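Local coordinates for protein yeast glycogen phosphorylase (Saccharomyces cerevisiae, PDB 1YGP) that belongs to the carbohydrate phosphorylase family of the GT-B clan and binds pyridoxal-5'-phosphate, at residues Lys97-Leu102 with Ile182-Tyr187; Ala171-Ser176 with Arg863-Tyr868; Val361-Asn366 with Lys398-Thr403; Ser478-Gly483 with Lys508-Thr513. All blocks are in the same frame, centred on the assembly; numbering follows the deposited sequence.

Contact 1. Residues Lys97-Leu102 with Ile182-Tyr187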
# COMPACT_ATOMS: atom_id res chain seq x y z
N LYS A 97 -11.80 34.55 -0.38
CA LYS A 97 -10.75 34.35 0.60
C LYS A 97 -10.95 32.91 1.11
O LYS A 97 -12.09 32.47 1.28
CB LYS A 97 -10.90 35.33 1.76
CG LYS A 97 -9.77 35.26 2.76
CD LYS A 97 -9.92 36.26 3.88
CE LYS A 97 -8.59 36.25 4.59
NZ LYS A 97 -8.59 37.14 5.73
N ARG A 98 -9.86 32.19 1.34
CA ARG A 98 -9.92 30.80 1.73
C ARG A 98 -9.31 30.65 3.10
O ARG A 98 -8.45 31.43 3.53
CB ARG A 98 -9.14 29.92 0.76
CG ARG A 98 -9.68 29.92 -0.65
CD ARG A 98 -9.09 28.76 -1.45
NE ARG A 98 -9.31 29.02 -2.86
CZ ARG A 98 -9.56 28.08 -3.76
NH1 ARG A 98 -9.65 26.78 -3.45
NH2 ARG A 98 -9.69 28.46 -5.03
N VAL A 99 -9.75 29.60 3.77
CA VAL A 99 -9.33 29.28 5.12
C VAL A 99 -8.47 28.03 5.02
O VAL A 99 -8.86 27.10 4.32
CB VAL A 99 -10.55 29.00 5.97
CG1 VAL A 99 -10.11 28.71 7.39
CG2 VAL A 99 -11.50 30.17 5.91
N TYR A 100 -7.32 27.93 5.67
CA TYR A 100 -6.54 26.72 5.64
C TYR A 100 -6.44 26.42 7.13
O TYR A 100 -6.15 27.29 7.97
CB TYR A 100 -5.18 26.99 5.00
CG TYR A 100 -5.32 27.17 3.49
CD1 TYR A 100 -5.67 26.10 2.66
CD2 TYR A 100 -5.06 28.41 2.92
CE1 TYR A 100 -5.77 26.27 1.28
CE2 TYR A 100 -5.15 28.60 1.54
CZ TYR A 100 -5.50 27.53 0.72
OH TYR A 100 -5.58 27.72 -0.65
N TYR A 101 -6.82 25.21 7.47
CA TYR A 101 -6.92 24.79 8.85
C TYR A 101 -5.77 23.81 9.03
O TYR A 101 -5.83 22.67 8.53
CB TYR A 101 -8.31 24.14 9.05
CG TYR A 101 -8.65 23.97 10.52
CD1 TYR A 101 -9.23 25.03 11.23
CD2 TYR A 101 -8.29 22.79 11.18
CE1 TYR A 101 -9.43 24.92 12.60
CE2 TYR A 101 -8.49 22.68 12.55
CZ TYR A 101 -9.05 23.75 13.25
OH TYR A 101 -9.15 23.65 14.62
N LEU A 102 -4.69 24.18 9.71
CA LEU A 102 -3.60 23.25 9.89
C LEU A 102 -3.76 22.54 11.22
O LEU A 102 -3.90 23.17 12.27
CB LEU A 102 -2.28 24.01 9.82
CG LEU A 102 -1.62 24.15 8.44
CD1 LEU A 102 -2.62 24.55 7.36
CD2 LEU A 102 -0.55 25.20 8.56
N ILE A 182 -18.04 27.30 3.39
CA ILE A 182 -16.93 28.19 3.72
C ILE A 182 -15.79 27.61 2.87
O ILE A 182 -15.60 26.40 2.93
CB ILE A 182 -16.57 28.12 5.25
CG1 ILE A 182 -17.62 28.80 6.10
CG2 ILE A 182 -15.22 28.76 5.49
CD1 ILE A 182 -17.70 30.32 5.92
N PRO A 183 -14.99 28.34 2.08
CA PRO A 183 -13.91 27.76 1.30
C PRO A 183 -12.71 27.36 2.17
O PRO A 183 -11.72 28.09 2.29
CB PRO A 183 -13.62 28.83 0.26
CG PRO A 183 -14.92 29.59 0.18
CD PRO A 183 -15.24 29.71 1.66
N ALA A 184 -12.80 26.20 2.82
CA ALA A 184 -11.70 25.73 3.65
C ALA A 184 -11.15 24.34 3.29
O ALA A 184 -11.86 23.44 2.81
CB ALA A 184 -12.13 25.67 5.10
N TRP A 185 -9.84 24.24 3.48
CA TRP A 185 -9.08 23.04 3.27
C TRP A 185 -8.36 22.76 4.57
O TRP A 185 -7.92 23.69 5.27
CB TRP A 185 -8.02 23.23 2.19
CG TRP A 185 -8.46 22.86 0.79
CD1 TRP A 185 -9.75 23.07 0.38
CD2 TRP A 185 -7.67 22.32 -0.19
NE1 TRP A 185 -9.77 22.66 -0.86
CE2 TRP A 185 -8.57 22.21 -1.24
CE3 TRP A 185 -6.36 21.91 -0.37
CZ2 TRP A 185 -8.19 21.70 -2.48
CZ3 TRP A 185 -5.97 21.39 -1.60
CH2 TRP A 185 -6.88 21.29 -2.65
N GLY A 186 -8.23 21.48 4.92
CA GLY A 186 -7.46 21.09 6.09
C GLY A 186 -6.15 20.46 5.61
O GLY A 186 -6.17 19.75 4.61
N TYR A 187 -5.00 20.68 6.22
CA TYR A 187 -3.78 20.03 5.80
C TYR A 187 -3.29 19.24 6.98
O TYR A 187 -3.31 19.78 8.10
CB TYR A 187 -2.68 21.02 5.43
CG TYR A 187 -2.78 21.62 4.04
CD1 TYR A 187 -2.29 20.94 2.94
CD2 TYR A 187 -3.41 22.85 3.88
CE1 TYR A 187 -2.44 21.48 1.66
CE2 TYR A 187 -3.56 23.41 2.62
CZ TYR A 187 -3.07 22.72 1.52
OH TYR A 187 -3.22 23.27 0.26

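Contact 2. Residues Ala171-Ser176 with Arg863-Tyr868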
# COMPACT_ATOMS: atom_id res chain seq x y z
N ALA A 171 -11.84 17.73 13.21
CA ALA A 171 -12.75 16.92 12.43
C ALA A 171 -14.12 17.56 12.37
O ALA A 171 -14.62 17.83 11.28
CB ALA A 171 -12.87 15.53 13.05
N CYS A 172 -14.76 17.86 13.52
CA CYS A 172 -16.07 18.48 13.56
C CYS A 172 -16.09 19.78 12.77
O CYS A 172 -17.01 20.03 11.98
CB CYS A 172 -16.47 18.78 15.01
SG CYS A 172 -17.02 17.32 15.93
N PHE A 173 -15.04 20.58 12.93
CA PHE A 173 -14.90 21.82 12.19
C PHE A 173 -14.93 21.62 10.68
O PHE A 173 -15.75 22.22 10.00
CB PHE A 173 -13.61 22.48 12.58
CG PHE A 173 -13.70 23.29 13.86
CD1 PHE A 173 -14.70 23.06 14.81
CD2 PHE A 173 -12.74 24.27 14.07
CE1 PHE A 173 -14.73 23.81 15.98
CE2 PHE A 173 -12.78 25.01 15.25
CZ PHE A 173 -13.78 24.78 16.20
N VAL A 174 -14.09 20.73 10.17
CA VAL A 174 -14.06 20.39 8.76
C VAL A 174 -15.47 20.09 8.25
O VAL A 174 -15.92 20.65 7.23
CB VAL A 174 -13.04 19.21 8.64
CG1 VAL A 174 -13.20 18.44 7.36
CG2 VAL A 174 -11.64 19.80 8.60
N ASP A 175 -16.26 19.35 9.02
CA ASP A 175 -17.64 19.07 8.62
C ASP A 175 -18.47 20.37 8.53
O ASP A 175 -19.15 20.65 7.52
CB ASP A 175 -18.16 18.11 9.64
CG ASP A 175 -19.65 17.84 9.60
OD1 ASP A 175 -20.38 18.70 10.09
OD2 ASP A 175 -20.06 16.79 9.11
N SER A 176 -18.42 21.20 9.58
CA SER A 176 -19.23 22.42 9.60
C SER A 176 -18.82 23.43 8.52
O SER A 176 -19.68 24.08 7.91
CB SER A 176 -19.14 23.07 10.96
OG SER A 176 -19.51 22.11 11.95
N ARG A 863 -22.05 26.83 14.82
CA ARG A 863 -21.97 28.11 15.50
C ARG A 863 -20.49 28.41 15.75
O ARG A 863 -20.13 29.55 15.49
CB ARG A 863 -22.75 28.02 16.81
CG ARG A 863 -22.89 29.25 17.70
CD ARG A 863 -21.65 29.53 18.52
NE ARG A 863 -21.42 28.52 19.54
CZ ARG A 863 -20.19 28.20 19.96
NH1 ARG A 863 -19.10 28.77 19.46
NH2 ARG A 863 -20.07 27.29 20.91
N CYS A 864 -19.60 27.49 16.21
CA CYS A 864 -18.16 27.79 16.32
C CYS A 864 -17.62 28.32 14.99
O CYS A 864 -16.88 29.31 14.95
CB CYS A 864 -17.24 26.61 16.57
SG CYS A 864 -17.59 25.44 17.89
N ILE A 865 -18.00 27.70 13.87
CA ILE A 865 -17.50 28.13 12.58
C ILE A 865 -18.11 29.46 12.17
O ILE A 865 -17.40 30.23 11.51
CB ILE A 865 -17.77 27.00 11.56
CG1 ILE A 865 -16.92 25.80 11.98
CG2 ILE A 865 -17.39 27.39 10.15
CD1 ILE A 865 -15.41 26.06 12.10
N GLU A 866 -19.34 29.78 12.58
CA GLU A 866 -19.88 31.10 12.30
C GLU A 866 -19.02 32.16 12.98
O GLU A 866 -18.54 33.11 12.36
CB GLU A 866 -21.31 31.20 12.81
CG GLU A 866 -22.32 30.41 11.98
CD GLU A 866 -23.73 30.19 12.55
OE1 GLU A 866 -24.20 30.97 13.39
OE2 GLU A 866 -24.37 29.23 12.14
N GLU A 867 -18.67 31.93 14.24
CA GLU A 867 -17.92 32.89 15.02
C GLU A 867 -16.55 33.09 14.46
O GLU A 867 -16.09 34.23 14.30
CB GLU A 867 -17.77 32.46 16.48
CG GLU A 867 -19.09 32.20 17.19
CD GLU A 867 -19.02 32.46 18.67
OE1 GLU A 867 -18.37 31.73 19.42
OE2 GLU A 867 -19.63 33.44 19.09
N TYR A 868 -15.88 31.99 14.10
CA TYR A 868 -14.53 32.08 13.56
C TYR A 868 -14.56 32.83 12.26
O TYR A 868 -13.78 33.78 12.10
CB TYR A 868 -13.96 30.70 13.32
CG TYR A 868 -13.23 30.04 14.48
CD1 TYR A 868 -11.89 30.35 14.71
CD2 TYR A 868 -13.86 29.06 15.24
CE1 TYR A 868 -11.17 29.67 15.68
CE2 TYR A 868 -13.14 28.38 16.21
CZ TYR A 868 -11.80 28.68 16.44
OH TYR A 868 -11.08 27.96 17.39

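Contact 3. Residues Val361-Asn366 with Lys398-Thr403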
# COMPACT_ATOMS: atom_id res chain seq x y z
N VAL A 361 -5.83 34.73 1.98
CA VAL A 361 -5.56 33.49 2.67
C VAL A 361 -5.76 33.67 4.16
O VAL A 361 -5.23 34.64 4.70
CB VAL A 361 -4.11 33.05 2.40
CG1 VAL A 361 -3.79 31.75 3.11
CG2 VAL A 361 -3.92 32.81 0.93
N ALA A 362 -6.47 32.79 4.87
CA ALA A 362 -6.57 32.85 6.33
C ALA A 362 -5.98 31.53 6.83
O ALA A 362 -6.51 30.49 6.44
CB ALA A 362 -8.02 32.92 6.74
N ILE A 363 -4.92 31.41 7.62
CA ILE A 363 -4.41 30.11 8.04
C ILE A 363 -4.60 30.01 9.55
O ILE A 363 -4.12 30.87 10.31
CB ILE A 363 -2.88 29.91 7.70
CG1 ILE A 363 -2.58 30.22 6.22
CG2 ILE A 363 -2.50 28.46 8.01
CD1 ILE A 363 -1.11 30.00 5.78
N GLN A 364 -5.29 28.97 10.02
CA GLN A 364 -5.54 28.81 11.45
C GLN A 364 -4.57 27.82 12.08
O GLN A 364 -4.44 26.69 11.61
CB GLN A 364 -6.96 28.35 11.67
CG GLN A 364 -7.40 28.47 13.12
CD GLN A 364 -7.42 29.89 13.64
OE1 GLN A 364 -8.04 30.79 13.08
NE2 GLN A 364 -6.78 30.20 14.75
N LEU A 365 -3.90 28.17 13.15
CA LEU A 365 -2.96 27.25 13.74
C LEU A 365 -3.76 26.58 14.83
O LEU A 365 -4.13 27.22 15.83
CB LEU A 365 -1.78 28.00 14.33
CG LEU A 365 -0.98 28.98 13.48
CD1 LEU A 365 0.35 29.10 14.18
CD2 LEU A 365 -0.71 28.50 12.05
N ASN A 366 -4.12 25.32 14.61
CA ASN A 366 -4.83 24.63 15.67
C ASN A 366 -3.76 24.13 16.64
O ASN A 366 -3.09 23.13 16.41
CB ASN A 366 -5.63 23.49 15.08
CG ASN A 366 -6.42 22.76 16.16
OD1 ASN A 366 -6.86 23.35 17.16
ND2 ASN A 366 -6.60 21.45 16.03
N LYS A 398 -0.66 39.43 9.29
CA LYS A 398 -2.05 39.49 8.94
C LYS A 398 -2.61 38.17 8.43
O LYS A 398 -3.83 38.04 8.40
CB LYS A 398 -2.22 40.59 7.92
CG LYS A 398 -2.24 41.92 8.61
CD LYS A 398 -2.51 42.97 7.55
CE LYS A 398 -1.28 43.71 7.03
NZ LYS A 398 -0.88 44.74 7.98
N THR A 399 -1.80 37.16 8.11
CA THR A 399 -2.29 35.89 7.60
C THR A 399 -2.62 34.90 8.71
O THR A 399 -3.55 34.12 8.58
CB THR A 399 -1.23 35.27 6.65
OG1 THR A 399 -0.96 36.20 5.60
CG2 THR A 399 -1.71 33.96 6.04
N PHE A 400 -1.94 34.88 9.84
CA PHE A 400 -2.17 33.85 10.86
C PHE A 400 -3.06 34.20 12.04
O PHE A 400 -3.25 35.37 12.42
CB PHE A 400 -0.84 33.38 11.40
CG PHE A 400 -0.00 32.74 10.30
CD1 PHE A 400 -0.26 31.43 9.90
CD2 PHE A 400 1.00 33.49 9.66
CE1 PHE A 400 0.47 30.87 8.87
CE2 PHE A 400 1.73 32.91 8.62
CZ PHE A 400 1.47 31.61 8.22
N ALA A 401 -3.63 33.15 12.62
CA ALA A 401 -4.34 33.24 13.88
C ALA A 401 -4.07 31.93 14.61
O ALA A 401 -3.99 30.86 13.99
CB ALA A 401 -5.83 33.39 13.67
N TYR A 402 -3.99 31.96 15.93
CA TYR A 402 -3.62 30.82 16.76
C TYR A 402 -4.72 30.41 17.74
O TYR A 402 -5.19 31.26 18.51
CB TYR A 402 -2.35 31.29 17.43
CG TYR A 402 -1.86 30.56 18.67
CD1 TYR A 402 -1.60 29.19 18.61
CD2 TYR A 402 -1.61 31.27 19.84
CE1 TYR A 402 -1.08 28.53 19.72
CE2 TYR A 402 -1.08 30.60 20.96
CZ TYR A 402 -0.83 29.23 20.88
OH TYR A 402 -0.31 28.55 21.96
N THR A 403 -5.21 29.17 17.77
CA THR A 403 -6.14 28.78 18.81
C THR A 403 -5.26 28.13 19.86
O THR A 403 -4.40 27.30 19.52
CB THR A 403 -7.16 27.78 18.33
OG1 THR A 403 -7.93 28.44 17.33
CG2 THR A 403 -7.99 27.20 19.49

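Contact 4. Residues Ser478-Gly483 with Lys508-Thr513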
# COMPACT_ATOMS: atom_id res chain seq x y z
N SER A 478 0.80 35.99 14.81
CA SER A 478 -0.61 35.92 14.46
C SER A 478 -1.33 37.25 14.61
O SER A 478 -0.91 38.10 15.38
CB SER A 478 -1.30 34.93 15.35
OG SER A 478 -0.69 33.66 15.30
N HIS A 479 -2.44 37.48 13.91
CA HIS A 479 -3.20 38.67 14.21
C HIS A 479 -4.31 38.38 15.21
O HIS A 479 -5.08 39.29 15.52
CB HIS A 479 -3.82 39.24 12.96
CG HIS A 479 -5.01 38.49 12.41
ND1 HIS A 479 -4.98 37.55 11.49
CD2 HIS A 479 -6.33 38.70 12.75
CE1 HIS A 479 -6.21 37.18 11.24
NE2 HIS A 479 -7.01 37.88 12.00
N LYS A 480 -4.53 37.16 15.68
CA LYS A 480 -5.60 36.91 16.63
C LYS A 480 -5.22 35.69 17.43
O LYS A 480 -4.64 34.80 16.80
CB LYS A 480 -6.89 36.65 15.89
CG LYS A 480 -8.13 36.63 16.76
CD LYS A 480 -8.43 38.02 17.27
CE LYS A 480 -8.73 38.98 16.14
NZ LYS A 480 -8.93 40.30 16.68
N VAL A 481 -5.43 35.59 18.74
CA VAL A 481 -5.23 34.31 19.42
C VAL A 481 -6.56 34.05 20.12
O VAL A 481 -7.29 34.99 20.43
CB VAL A 481 -4.00 34.29 20.45
CG1 VAL A 481 -3.27 35.61 20.37
CG2 VAL A 481 -4.43 33.97 21.88
N ASN A 482 -6.97 32.80 20.31
CA ASN A 482 -8.24 32.55 20.96
C ASN A 482 -8.22 31.35 21.87
O ASN A 482 -7.48 30.39 21.63
CB ASN A 482 -9.37 32.32 19.95
CG ASN A 482 -9.25 31.09 19.07
OD1 ASN A 482 -8.55 31.09 18.05
ND2 ASN A 482 -9.94 30.00 19.42
N GLY A 483 -8.95 31.41 22.96
CA GLY A 483 -9.11 30.26 23.82
C GLY A 483 -10.35 29.51 23.33
O GLY A 483 -11.14 30.00 22.51
N LYS A 508 -6.61 41.56 20.71
CA LYS A 508 -5.97 40.47 19.97
C LYS A 508 -6.32 39.09 20.53
O LYS A 508 -6.01 38.07 19.91
CB LYS A 508 -4.45 40.67 20.02
CG LYS A 508 -3.64 39.88 19.01
CD LYS A 508 -2.22 39.84 19.53
CE LYS A 508 -1.25 39.06 18.64
NZ LYS A 508 -0.75 39.83 17.52
N PHE A 509 -6.92 39.03 21.70
CA PHE A 509 -7.15 37.80 22.41
C PHE A 509 -8.64 37.67 22.56
O PHE A 509 -9.32 38.43 23.24
CB PHE A 509 -6.47 37.86 23.77
CG PHE A 509 -4.95 37.89 23.70
CD1 PHE A 509 -4.27 39.08 23.42
CD2 PHE A 509 -4.23 36.72 23.92
CE1 PHE A 509 -2.87 39.08 23.38
CE2 PHE A 509 -2.83 36.74 23.88
CZ PHE A 509 -2.15 37.92 23.61
N VAL A 510 -9.11 36.65 21.87
CA VAL A 510 -10.51 36.34 21.68
C VAL A 510 -10.92 34.99 22.31
O VAL A 510 -10.11 34.21 22.85
CB VAL A 510 -10.58 36.48 20.14
CG1 VAL A 510 -11.50 35.51 19.42
CG2 VAL A 510 -11.04 37.91 19.92
N ASN A 511 -12.21 34.70 22.31
CA ASN A 511 -12.68 33.41 22.77
C ASN A 511 -13.65 32.81 21.76
O ASN A 511 -14.50 33.54 21.25
CB ASN A 511 -13.42 33.51 24.08
CG ASN A 511 -13.97 32.13 24.43
OD1 ASN A 511 -15.16 31.85 24.38
ND2 ASN A 511 -13.12 31.15 24.66
N VAL A 512 -13.53 31.54 21.41
CA VAL A 512 -14.57 30.85 20.67
C VAL A 512 -14.66 29.48 21.34
O VAL A 512 -13.78 28.63 21.23
CB VAL A 512 -14.24 30.66 19.18
CG1 VAL A 512 -15.49 30.07 18.56
CG2 VAL A 512 -13.87 31.96 18.46
N THR A 513 -15.69 29.31 22.16
CA THR A 513 -16.00 28.07 22.83
C THR A 513 -16.24 26.99 21.80
O THR A 513 -16.92 27.21 20.79
CB THR A 513 -17.25 28.30 23.69
OG1 THR A 513 -16.83 29.25 24.68
CG2 THR A 513 -17.84 27.04 24.32

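Contact 1. Residues Lys97-Leu102 with Ile182-Tyr187
Tyr100 and Tyr187 pack side by side on neighbouring parallel strands of the large mixed sheet in a Rossmann-like domain of the GT-B fold. Strands 98-102 and 184-187 run the same way at 22°, and their register pairs Val99 with Ala184, Tyr100 with Trp185, Tyr101 with Gly186 and Leu102 with Tyr187. Four backbone hydrogen bonds support it, each strand giving and accepting in turn, from Val99 N to Pro183 O (2.9 Å) through to Tyr187 N to Tyr101 O (3.2 Å).

The dense side carries Tyr100, Leu102, Trp185 and Tyr187. CD1 of Tyr100 meets the edge of the Tyr187 ring at CE2, 3.4 Å away, and lies 3.7 Å from Trp185 CB. The two tyrosine planes are inclined obliquely, at 43°. Their hydroxyls point the same way and share Arg346 NH1 of helix 322-350, while Tyr187 OH also bonds Asp342. Beyond them Leu102 CD1 leans on Tyr187 CD2.

On the other face the packing is thinner. Val99 CB touches Ala184 CB at 3.8 Å, Gly186 has no side chain to offer, and the Tyr101 ring leads away from the partner strand to helix 165-179. The leading end is looser still, with Lys97 and Arg98 partly exposed: Lys97 carries its amine off to Trp873 O, and the extended Arg98 chain crosses Pro183 at about a right angle, with Arg98 CG 4.2 Å from Pro183 CB.

Contact 2. Residues Ala171-Ser176 with Arg863-Tyr868
The helical segments 171-176 and 863-868 meet with their axes 9.6 Å apart and crossed at -76°, bringing Phe173 and Ser176 of one against Cys864, Ile865 and Tyr868 of the other. So steep a crossing gives a compact patch, 238 Å² in all, with no hydrogen bond across it; side-chain packing carries the contact.

Phe173 is central. With CG anti to its own carbonyl carbon (chi1 -82°), the ring reaches across to the second helix although its CB does not point there. One face of the ring receives the CD1 methyl of Ile865 in a CH-pi contact, 3.9 Å from CD1 to the Phe173 centroid and displaced toward the rim at CG and CD2. The far end of the ring is gripped from two directions. Tyr868 CE2 comes within 3.5 Å of Phe173 CE2, the ring planes inclined at 71°, and Cys864 reaches CE1 with both CB and SG, a sulfur-aromatic contact made obliquely. On the same side of the ring as the CD1 methyl, CG1 of Ile865 lies 3.7 Å from Ser176 CB, about one helical turn on from Phe173.

Polar ends are satisfied outside the patch: Ser176 OG bonds Ser861 and Asp862 at the start of helix 861-873. Tyr868 OH reaches Asn482 of strand 478-483 and Thr403 of strand 400-404, so helix 861-873 reaches the large mixed sheet, which helix 165-179 also touches through Tyr101 and Ala184.

Contact 3. Residues Val361-Asn366 with Lys398-Thr403
This is a parallel strand pairing inside the large mixed sheet, with Ile363 and Leu365 of strand 361-366 packed against Phe400 of strand 400-403. The strand directions differ by 24° and the axes approach to 4.8 Å. Ile363 N bonds Thr399 O at 3.2 Å, the acceptor belonging to the last residue of helix 389-399. The pattern then continues from Ala401 N to Ile363 O and from Leu365 N to Ala401 O (2.8 Å), and closes with Thr403 N to Leu365 O (3.0 Å).

On the apolar face the Phe400 ring lies alongside Ile363, whose CD1 touches CE1 of the ring at 3.6 Å. Leu365 comes across it from the next position on that face, CD2 reaching Phe400 CD1 at 3.7 Å. One aromatic ring thus contacts two aliphatic residues of the neighbouring strand. Thr399 adds its CG2 methyl, 3.8 Å from Ile363 CG1.

The opposite face is more polar. Gln364 starts with CG anti to its N and then bends at chi2 (63°), folding its carboxamide over Ala401, with OE1 3.5 Å from Ala401 CB. That same OE1 is held by Trp873 NE1 of helix 861-873, which packs on this face.

Both strands are buried, and the chain between them is mostly helix (372-384 and 389-399), the connection of a beta-alpha-beta crossover as found in Rossmann-like domains of GT-B proteins.

Contact 4. Residues Ser478-Gly483 with Lys508-Thr513
Val481 lies against the Phe509 ring, its two methyls doing different work. CG1 sits over one face, 4.0 Å from the Phe509 centroid and 23° off the normal, while CG2 meets the ring at CD2. On the other face of the sheet, that of Asn482 and Val510, Lys480, bent at chi2 and chi3, crosses Val510, placing Lys480 CD 3.7 Å from Val510 CG2. Asn482 CB follows, 3.9 Å from Val510 CG1.

Lys508 reaches along the pair. Its chain is extended until a bend at chi4 (81°) turns NZ to Ser478 O, a 2.8 Å bond close to the direction of that carbonyl. The aliphatic part passes His479 O on the way.

Four backbone bonds join the two segments, whose strands run parallel at 39°: Val481 N to Lys508 O, Val510 N to Val481 O, Gly483 N to Val510 O, and Val512 N to Gly483 O at 3.0 Å. Helices 486-494 and 498-504 connect them, a beta-alpha-beta crossover at the margin of the Rossmann-like sheet.

Strand 509-511 is the last of the mixed sheet within this chain, and 478-483 links it to strand 400-404. Helices 470-477 and 498-504 cover the Val481-Phe509 face through Ile475, Phe500 and Ile501, and Ile872 of helix 861-873 packs on Lys480 and Val510.

How the contacts relate
Contacts 1, 3 and 4 are alternate pairings in one sheet, with centres 10 Å apart from 1 to 3 and from 3 to 4, but 18 Å from 1 to 4. Probable hydrogen bonds of the pairings in between join them: Ala362 N lies 2.7 Å from Arg98 O, and His479 N lies 2.7 Å from Phe400 O. Contact 2 packs its helices against the same sheet. Tyr101 OH of contact 1 is 3.7 Å from Phe173 CD2, and Arg863 NH1 probably bonds Thr513 O of contact 4 at 3.0 Å. The side chains of Phe173 and Asn366 each stand about 12 Å from pyridoxal-5'-phosphate; helix 165-179, which carries Phe173, also supplies Gly165 and Arg168 to its pocket.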